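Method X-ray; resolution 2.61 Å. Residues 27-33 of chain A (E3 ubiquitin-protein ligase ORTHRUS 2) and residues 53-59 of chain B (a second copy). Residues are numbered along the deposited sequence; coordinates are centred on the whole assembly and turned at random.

Chain A 27-33: PPEESLT
Chain B, residues 53-59: LASTLQW

This is a small, largely van der Waals contact, burying 363 Å² over both sides, in which a tight turn of chain A leading into a strand packs on the last turn of a short helix in chain B. Pro A28 (phi/psi -58/-34) and Glu A29 (-68/-7) form a 3-10 segment, a conformation that suits proline's fixed phi; i to i+3 backbone hydrogen bonds join Glu A30 N to Pro A27 O (2.8 Å) and Ser A31 N to Pro A28 O (3.2 Å), before residues 31-33 extend near -120/137. In chain B, i to i+4 hydrogen bonds, Leu B57 N to Leu B53 O (2.9 Å) and Gln B58 N to Ala B54 O (3.1 Å), hold the helix, which Gln B58 leaves at -113/94. The CA atoms of Glu A29 and Gln B58, 4.6 Å apart, mark the register.

Leu B57 (m, t) and Gln B58 (chi1 t, chi2 146°, chi3 -106°) point toward chain A, and Pro A28 toward chain B. Leu B57 CB lies 3.5 Å from Pro A28 O; its CD1 lies 3.3 Å from Glu A29 O and 3.6 Å from Ser A31 O, methyl-to-carbonyl packing without hydrogen bonding, which suits leucine's branched end. Its CD2 meets Leu A32 CG (chi1 -118°, chi2 t) at 3.6 Å, the apolar pairing. Ala B54 offers only a methyl, CB 4.0 Å from Glu A29 CB. Pro A28 CB is 4.0 Å from Gln B58 OE1. Glu A29 (chi1 p, chi2 -100°) brings CD within 3.4 Å of Gln B58 NE2; its carboxylate oxygens are unmodelled, so no hydrogen bond can be assigned.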

# COMPACT_ATOMS: atom_id res chain seq x y z
N PRO A 27 4.32 -10.61 -6.26
CA PRO A 27 2.88 -10.40 -6.40
C PRO A 27 2.47 -9.09 -5.74
O PRO A 27 3.24 -8.51 -4.97
CB PRO A 27 2.28 -11.61 -5.68
CG PRO A 27 3.34 -12.05 -4.73
CD PRO A 27 4.64 -11.77 -5.41
N PRO A 28 1.25 -8.60 -6.02
CA PRO A 28 0.85 -7.30 -5.46
C PRO A 28 0.89 -7.25 -3.94
O PRO A 28 1.22 -6.20 -3.37
CB PRO A 28 -0.57 -7.11 -5.99
CG PRO A 28 -0.63 -7.96 -7.22
CD PRO A 28 0.21 -9.15 -6.90
N GLU A 29 0.58 -8.36 -3.27
CA GLU A 29 0.64 -8.40 -1.81
C GLU A 29 2.06 -8.31 -1.28
O GLU A 29 2.24 -8.21 -0.06
CB GLU A 29 -0.03 -9.68 -1.30
CG GLU A 29 0.45 -10.95 -1.96
CD GLU A 29 -0.49 -11.44 -3.04
N GLU A 30 3.07 -8.36 -2.15
CA GLU A 30 4.46 -8.21 -1.75
C GLU A 30 5.13 -7.01 -2.39
O GLU A 30 6.36 -6.88 -2.32
CB GLU A 30 5.25 -9.48 -2.08
CG GLU A 30 4.66 -10.76 -1.54
CD GLU A 30 5.65 -11.91 -1.55
OE1 GLU A 30 5.23 -13.07 -1.33
OE2 GLU A 30 6.85 -11.66 -1.78
N SER A 31 4.36 -6.12 -3.01
CA SER A 31 4.90 -4.99 -3.75
C SER A 31 4.54 -3.68 -3.07
O SER A 31 3.40 -3.50 -2.60
CB SER A 31 4.40 -4.98 -5.19
OG SER A 31 4.40 -3.67 -5.73
N LEU A 32 5.50 -2.76 -3.01
CA LEU A 32 5.31 -1.44 -2.43
C LEU A 32 5.97 -0.41 -3.32
O LEU A 32 7.14 -0.56 -3.69
CB LEU A 32 5.89 -1.36 -1.01
CG LEU A 32 4.92 -1.08 0.13
CD1 LEU A 32 5.66 -0.67 1.39
CD2 LEU A 32 3.91 -0.01 -0.27
N THR A 33 5.23 0.64 -3.67
CA THR A 33 5.75 1.73 -4.48
C THR A 33 5.96 2.96 -3.61
O THR A 33 5.17 3.23 -2.70
CB THR A 33 4.82 2.06 -5.65
OG1 THR A 33 3.85 3.03 -5.24
CG2 THR A 33 4.10 0.80 -6.13
N LEU B 53 0.33 -7.02 6.65
CA LEU B 53 0.94 -6.24 5.58
C LEU B 53 0.43 -6.68 4.22
O LEU B 53 0.23 -5.85 3.33
CB LEU B 53 2.46 -6.35 5.65
CG LEU B 53 3.25 -5.67 4.53
CD1 LEU B 53 3.51 -4.21 4.87
CD2 LEU B 53 4.56 -6.40 4.28
N ALA B 54 0.22 -7.99 4.03
CA ALA B 54 -0.29 -8.49 2.76
C ALA B 54 -1.71 -8.00 2.51
O ALA B 54 -2.05 -7.63 1.37
CB ALA B 54 -0.23 -10.01 2.73
N SER B 55 -2.55 -7.99 3.54
CA SER B 55 -3.91 -7.49 3.39
C SER B 55 -3.96 -5.98 3.20
O SER B 55 -5.02 -5.46 2.81
CB SER B 55 -4.75 -7.88 4.61
OG SER B 55 -3.99 -7.81 5.80
N THR B 56 -2.86 -5.27 3.45
CA THR B 56 -2.78 -3.84 3.17
C THR B 56 -2.24 -3.58 1.76
O THR B 56 -2.72 -2.67 1.08
CB THR B 56 -1.89 -3.15 4.20
OG1 THR B 56 -2.37 -3.45 5.52
CG2 THR B 56 -1.91 -1.64 3.99
N LEU B 57 -1.26 -4.36 1.32
CA LEU B 57 -0.66 -4.14 0.01
C LEU B 57 -1.63 -4.53 -1.10
O LEU B 57 -1.81 -3.79 -2.07
CB LEU B 57 0.64 -4.93 -0.11
CG LEU B 57 1.73 -4.43 0.85
CD1 LEU B 57 3.06 -5.11 0.59
CD2 LEU B 57 1.86 -2.92 0.75
N GLN B 58 -2.27 -5.69 -0.98
CA GLN B 58 -3.36 -6.10 -1.86
C GLN B 58 -4.62 -6.13 -0.99
O GLN B 58 -4.90 -7.12 -0.32
CB GLN B 58 -3.08 -7.45 -2.53
CG GLN B 58 -4.32 -8.10 -3.15
CD GLN B 58 -3.99 -8.88 -4.40
OE1 GLN B 58 -4.29 -8.45 -5.51
NE2 GLN B 58 -3.38 -10.05 -4.23
N TRP B 59 -5.35 -5.02 -1.00
CA TRP B 59 -6.52 -4.86 -0.14
C TRP B 59 -7.79 -5.10 -0.95
O TRP B 59 -7.94 -4.57 -2.06
CB TRP B 59 -6.54 -3.46 0.48
CG TRP B 59 -7.73 -3.22 1.36
CD1 TRP B 59 -8.00 -3.83 2.55
CD2 TRP B 59 -8.81 -2.31 1.12
NE1 TRP B 59 -9.18 -3.35 3.07
CE2 TRP B 59 -9.69 -2.42 2.21
CE3 TRP B 59 -9.11 -1.41 0.09
CZ2 TRP B 59 -10.86 -1.66 2.30
CZ3 TRP B 59 -10.27 -0.66 0.19
CH2 TRP B 59 -11.13 -0.79 1.28